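Lipoate-protein ligase, putative (Streptococcus pneumoniae, PDB 1VQZ) is a putative lipoate-protein ligase, with a lipoyl protein ligase A/B-type catalytic domain and a bacterial lipoate protein ligase C-terminal region. Local coordinates at residues 291-304 with 317-330. Residues are numbered along the deposited sequence; the frame is centred on the assembly and turned at random.
With EDO (1,2-ethanediol), chain S.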
loop_
_atom_site.group_PDB
_atom_site.type_symbol
_atom_site.label_atom_id
_atom_site.label_comp_id
_atom_site.label_asym_id
_atom_site.label_seq_id
_atom_site.Cartn_x
_atom_site.Cartn_y
_atom_site.Cartn_z
ATOM N N PHE A 291 8.432 -1.037 6.409
ATOM C CA PHE A 291 8.926 0.231 5.863
ATOM C C PHE A 291 8.138 0.575 4.581
ATOM O O PHE A 291 7.528 -0.273 3.927
ATOM C CB PHE A 291 10.422 0.147 5.517
ATOM C CG PHE A 291 10.780 -0.994 4.586
ATOM C CD1 PHE A 291 10.725 -0.831 3.196
ATOM C CD2 PHE A 291 11.150 -2.212 5.095
ATOM C CE1 PHE A 291 11.033 -1.868 2.321
ATOM C CE2 PHE A 291 11.500 -3.272 4.212
ATOM C CZ PHE A 291 11.392 -3.100 2.833
ATOM N N PHE A 292 8.106 1.849 4.259
ATOM C CA PHE A 292 7.477 2.278 3.040
ATOM C C PHE A 292 8.499 2.836 2.092
ATOM O O PHE A 292 9.291 3.658 2.474
ATOM C CB PHE A 292 6.443 3.365 3.302
ATOM C CG PHE A 292 5.872 3.893 2.051
ATOM C CD1 PHE A 292 4.884 3.165 1.375
ATOM C CD2 PHE A 292 6.399 5.037 1.453
ATOM C CE1 PHE A 292 4.394 3.605 0.167
ATOM C CE2 PHE A 292 5.895 5.490 0.225
ATOM C CZ PHE A 292 4.903 4.756 -0.413
ATOM N N GLY A 293 8.414 2.422 0.827
ATOM C CA GLY A 293 9.149 3.017 -0.253
ATOM C C GLY A 293 8.240 2.997 -1.459
ATOM O O GLY A 293 7.413 2.069 -1.656
ATOM N N ILE A 294 8.391 4.009 -2.282
ATOM C CA ILE A 294 7.554 4.153 -3.500
ATOM C C ILE A 294 7.858 3.068 -4.537
ATOM O O ILE A 294 6.981 2.673 -5.292
ATOM C CB ILE A 294 7.741 5.546 -4.154
ATOM C CG1 ILE A 294 7.120 6.636 -3.299
ATOM C CG2 ILE A 294 7.060 5.606 -5.500
ATOM C CD1 ILE A 294 7.697 8.009 -3.622
ATOM N N GLU A 295 9.111 2.633 -4.578
ATOM C CA GLU A 295 9.621 1.564 -5.459
ATOM C C GLU A 295 10.038 0.358 -4.666
ATOM O O GLU A 295 10.461 0.480 -3.533
ATOM C CB GLU A 295 10.834 2.017 -6.284
ATOM C CG GLU A 295 10.539 3.214 -7.101
ATOM C CD GLU A 295 11.548 3.461 -8.206
ATOM O OE1 GLU A 295 11.690 2.612 -9.091
ATOM O OE2 GLU A 295 12.128 4.543 -8.217
ATOM N N ASP A 296 9.886 -0.792 -5.319
ATOM C CA ASP A 296 10.218 -2.137 -4.818
ATOM C C ASP A 296 11.678 -2.249 -4.315
ATOM O O ASP A 296 12.615 -1.832 -4.991
ATOM C CB ASP A 296 9.995 -3.137 -5.939
ATOM C CG ASP A 296 9.797 -4.545 -5.447
ATOM O OD1 ASP A 296 10.734 -5.124 -4.886
ATOM O OD2 ASP A 296 8.692 -5.086 -5.667
ATOM N N VAL A 297 11.820 -2.819 -3.132
ATOM C CA VAL A 297 13.112 -3.033 -2.460
ATOM C C VAL A 297 14.049 -3.988 -3.237
ATOM O O VAL A 297 15.245 -4.046 -2.956
ATOM C CB VAL A 297 12.919 -3.456 -0.939
ATOM C CG1 VAL A 297 12.650 -4.914 -0.798
ATOM C CG2 VAL A 297 14.112 -3.086 -0.113
ATOM N N ALA A 298 13.532 -4.662 -4.264
ATOM C CA ALA A 298 14.364 -5.524 -5.122
ATOM C C ALA A 298 15.591 -4.815 -5.669
ATOM O O ALA A 298 16.659 -5.437 -5.758
ATOM C CB ALA A 298 13.558 -6.089 -6.286
ATOM N N ALA A 299 15.446 -3.533 -6.024
ATOM C CA ALA A 299 16.555 -2.698 -6.482
ATOM C C ALA A 299 17.692 -2.564 -5.472
ATOM O O ALA A 299 18.849 -2.509 -5.849
ATOM C CB ALA A 299 16.059 -1.321 -6.893
ATOM N N VAL A 300 17.379 -2.535 -4.193
ATOM C CA VAL A 300 18.399 -2.495 -3.155
ATOM C C VAL A 300 19.094 -3.873 -3.001
ATOM O O VAL A 300 20.342 -3.971 -2.958
ATOM C CB VAL A 300 17.789 -2.011 -1.828
ATOM C CG1 VAL A 300 18.822 -1.962 -0.728
ATOM C CG2 VAL A 300 17.107 -0.637 -2.021
ATOM N N GLU A 301 18.290 -4.934 -2.937
ATOM C CA GLU A 301 18.799 -6.312 -3.024
ATOM C C GLU A 301 19.773 -6.398 -4.189
ATOM O O GLU A 301 20.850 -6.952 -4.034
ATOM C CB GLU A 301 17.651 -7.310 -3.222
ATOM C CG GLU A 301 16.707 -7.383 -2.011
ATOM C CD GLU A 301 15.364 -8.065 -2.296
ATOM O OE1 GLU A 301 15.098 -8.461 -3.456
ATOM O OE2 GLU A 301 14.553 -8.162 -1.357
ATOM N N ASP A 302 19.417 -5.813 -5.345
ATOM C CA ASP A 302 20.241 -5.991 -6.547
ATOM C C ASP A 302 21.625 -5.349 -6.426
ATOM O O ASP A 302 22.612 -5.927 -6.864
ATOM C CB ASP A 302 19.521 -5.485 -7.785
ATOM C CG ASP A 302 18.334 -6.368 -8.191
ATOM O OD1 ASP A 302 18.154 -7.494 -7.651
ATOM O OD2 ASP A 302 17.568 -5.909 -9.050
ATOM N N VAL A 303 21.690 -4.191 -5.789
ATOM C CA VAL A 303 22.931 -3.460 -5.617
ATOM C C VAL A 303 23.800 -4.098 -4.544
ATOM O O VAL A 303 24.991 -3.873 -4.525
ATOM C CB VAL A 303 22.700 -1.923 -5.328
ATOM C CG1 VAL A 303 22.164 -1.640 -3.943
ATOM C CG2 VAL A 303 24.005 -1.135 -5.494
ATOM N N LEU A 304 23.223 -4.916 -3.668
ATOM C CA LEU A 304 23.997 -5.489 -2.563
ATOM C C LEU A 304 24.584 -6.848 -2.886
ATOM O O LEU A 304 25.550 -7.287 -2.265
ATOM C CB LEU A 304 23.148 -5.556 -1.291
ATOM C CG LEU A 304 22.919 -4.199 -0.597
ATOM C CD1 LEU A 304 22.081 -4.366 0.617
ATOM C CD2 LEU A 304 24.208 -3.436 -0.248
ATOM N N ALA A 317 27.941 0.870 -1.184
ATOM C CA ALA A 317 26.977 0.454 -2.196
ATOM C C ALA A 317 25.655 1.215 -2.054
ATOM O O ALA A 317 25.018 1.654 -3.060
ATOM C CB ALA A 317 26.706 -1.079 -2.113
ATOM N N LEU A 318 25.233 1.406 -0.822
ATOM C CA LEU A 318 23.970 2.085 -0.595
ATOM C C LEU A 318 24.025 3.571 -0.977
ATOM O O LEU A 318 22.988 4.187 -1.331
ATOM C CB LEU A 318 23.506 1.905 0.831
ATOM C CG LEU A 318 23.063 0.491 1.253
ATOM C CD1 LEU A 318 22.792 0.508 2.778
ATOM C CD2 LEU A 318 21.828 0.054 0.498
ATOM N N LYS A 319 25.210 4.162 -0.876
ATOM C CA LYS A 319 25.418 5.562 -1.300
ATOM C C LYS A 319 25.498 5.717 -2.829
ATOM O O LYS A 319 25.719 6.829 -3.304
ATOM C CB LYS A 319 26.668 6.183 -0.656
ATOM C CG LYS A 319 26.757 5.950 0.824
ATOM C CD LYS A 319 27.700 6.767 1.591
ATOM C CE LYS A 319 26.994 7.960 2.244
ATOM N NZ LYS A 319 25.672 7.590 2.901
ATOM N N THR A 320 25.316 4.635 -3.589
ATOM C CA THR A 320 25.228 4.708 -5.059
ATOM C C THR A 320 23.768 4.710 -5.548
ATOM O O THR A 320 23.513 4.693 -6.753
ATOM C CB THR A 320 25.988 3.571 -5.778
ATOM O OG1 THR A 320 25.331 2.325 -5.533
ATOM C CG2 THR A 320 27.410 3.489 -5.328
ATOM N N ILE A 321 22.826 4.756 -4.615
ATOM C CA ILE A 321 21.391 4.782 -4.957
ATOM C C ILE A 321 20.648 5.760 -4.090
ATOM O O ILE A 321 21.120 6.109 -3.018
ATOM C CB ILE A 321 20.752 3.387 -4.794
ATOM C CG1 ILE A 321 20.890 2.880 -3.340
ATOM C CG2 ILE A 321 21.392 2.436 -5.795
ATOM C CD1 ILE A 321 19.836 1.953 -2.902
ATOM N N ASP A 322 19.493 6.203 -4.584
ATOM C CA ASP A 322 18.554 7.010 -3.836
ATOM C C ASP A 322 17.733 6.189 -2.832
ATOM O O ASP A 322 16.699 5.592 -3.161
ATOM C CB ASP A 322 17.637 7.732 -4.808
ATOM C CG ASP A 322 16.779 8.776 -4.137
ATOM O OD1 ASP A 322 16.830 8.913 -2.890
ATOM O OD2 ASP A 322 16.057 9.444 -4.884
ATOM N N ILE A 323 18.167 6.243 -1.585
ATOM C CA ILE A 323 17.639 5.383 -0.551
ATOM C C ILE A 323 16.191 5.754 -0.244
ATOM O O ILE A 323 15.383 4.879 0.185
ATOM C CB ILE A 323 18.509 5.429 0.762
ATOM C CG1 ILE A 323 18.212 4.233 1.669
ATOM C CG2 ILE A 323 18.298 6.738 1.524
ATOM C CD1 ILE A 323 18.749 2.889 1.151
ATOM N N THR A 324 15.855 7.018 -0.499
ATOM C CA THR A 324 14.534 7.540 -0.154
ATOM C C THR A 324 13.433 6.954 -1.028
ATOM O O THR A 324 12.244 6.987 -0.638
ATOM C CB THR A 324 14.482 9.086 -0.200
ATOM O OG1 THR A 324 14.622 9.589 -1.554
ATOM C CG2 THR A 324 15.601 9.611 0.660
ATOM N N ARG A 325 13.814 6.350 -2.161
ATOM C CA ARG A 325 12.824 5.687 -3.015
ATOM C C ARG A 325 12.400 4.387 -2.413
ATOM O O ARG A 325 11.355 3.884 -2.786
ATOM C CB ARG A 325 13.380 5.437 -4.411
ATOM C CG ARG A 325 13.831 6.702 -5.158
ATOM C CD ARG A 325 12.632 7.558 -5.525
ATOM N NE ARG A 325 11.883 6.999 -6.650
ATOM C CZ ARG A 325 10.757 7.514 -7.149
ATOM N NH1 ARG A 325 10.215 8.618 -6.632
ATOM N NH2 ARG A 325 10.185 6.938 -8.191
ATOM N N TYR A 326 13.208 3.846 -1.499
ATOM C CA TYR A 326 13.032 2.451 -0.998
ATOM C C TYR A 326 12.647 2.351 0.474
ATOM O O TYR A 326 11.867 1.441 0.868
ATOM C CB TYR A 326 14.312 1.656 -1.285
ATOM C CG TYR A 326 14.658 1.716 -2.751
ATOM C CD1 TYR A 326 13.869 1.047 -3.692
ATOM C CD2 TYR A 326 15.714 2.502 -3.202
ATOM C CE1 TYR A 326 14.161 1.128 -5.040
ATOM C CE2 TYR A 326 16.024 2.602 -4.541
ATOM C CZ TYR A 326 15.238 1.938 -5.458
ATOM O OH TYR A 326 15.506 2.073 -6.779
ATOM N N PHE A 327 13.252 3.210 1.295
ATOM C CA PHE A 327 13.012 3.218 2.748
ATOM C C PHE A 327 12.773 4.637 3.220
ATOM O O PHE A 327 13.700 5.348 3.550
ATOM C CB PHE A 327 14.167 2.590 3.548
ATOM C CG PHE A 327 14.628 1.231 3.056
ATOM C CD1 PHE A 327 15.660 1.121 2.130
ATOM C CD2 PHE A 327 14.116 0.074 3.593
ATOM C CE1 PHE A 327 16.126 -0.142 1.709
ATOM C CE2 PHE A 327 14.563 -1.152 3.191
ATOM C CZ PHE A 327 15.570 -1.267 2.222
ATOM N N ALA A 328 11.526 5.076 3.207
ATOM C CA ALA A 328 11.220 6.442 3.655
ATOM C C ALA A 328 11.484 6.572 5.168
ATOM O O ALA A 328 11.035 5.738 5.978
ATOM C CB ALA A 328 9.767 6.834 3.299
ATOM N N GLY A 329 12.274 7.574 5.519
ATOM C CA GLY A 329 12.625 7.879 6.897
ATOM C C GLY A 329 13.702 7.049 7.549
ATOM O O GLY A 329 13.966 7.192 8.757
ATOM N N ILE A 330 14.346 6.194 6.776
ATOM C CA ILE A 330 15.437 5.350 7.273
ATOM C C ILE A 330 16.679 5.602 6.443
ATOM O O ILE A 330 16.608 5.630 5.211
ATOM C CB ILE A 330 15.043 3.848 7.228
ATOM C CG1 ILE A 330 13.647 3.650 7.826
ATOM C CG2 ILE A 330 16.104 2.972 7.985
ATOM C CD1 ILE A 330 13.143 2.195 7.767
HETATM C C1 EDO S . 9.501 -8.585 -3.869
HETATM O O1 EDO S . 10.673 -7.725 -4.167
HETATM C C2 EDO S . 8.340 -8.009 -3.023
HETATM O O2 EDO S . 6.974 -8.460 -3.265
HETATM O O HOH W 1 9.470 3.848 5.973
HETATM O O HOH W 2 9.749 6.307 -1.143
HETATM O O HOH W 3 10.579 -0.447 -0.739
HETATM O O HOH W 4 13.842 1.095 -8.405
HETATM O O HOH W 5 14.967 4.589 -8.216
#
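Val300 and Tyr326 illustrate how a short helix is packed onto a neighbouring loop: methyl CG2 of the valine sits over one face of the tyrosine ring, a CH-pi contact 3.9 Å from CG2 to the ring centroid. The same methyl touches Phe327 and Ile321, while CG1, anti to the backbone N (chi1 180°), turns to Leu318. Next to it, the Phe291 and Phe327 rings meet obliquely, planes at 49°; CE2 of Phe327 stands over the centre of the Phe291 ring, and Val297 CG2 closes on Phe327 CZ at 3.3 Å. Beside this close packing the backbones are tied by Ala328 N to Phe292 O (2.7 Å) and Glu295 N to Arg325 O (3.1 Å), both nearly straight.

The wetter side is polar. The Arg325 side chain folds back so that NE (2.9 Å) and NH2 both grip Glu295 OE2 side-on, the oxygen lying in the guanidinium plane although the carboxylate is turned 80° from it. Two waters link the carboxylate oxygens to Tyr326 OH, so the glutamate is held by solvent as well as by charge. Arg325 also makes a cation-pi contact with Tyr150 of strand 141-151, the strand on which Phe292 rests at Ala147 and Ile294 at Gln148 and Tyr150. Helix 298-304 itself rests through Leu304 on Ile285 of strand 281-289 and Val339 of helix 332-339, while Ile335 of the latter meets Phe327.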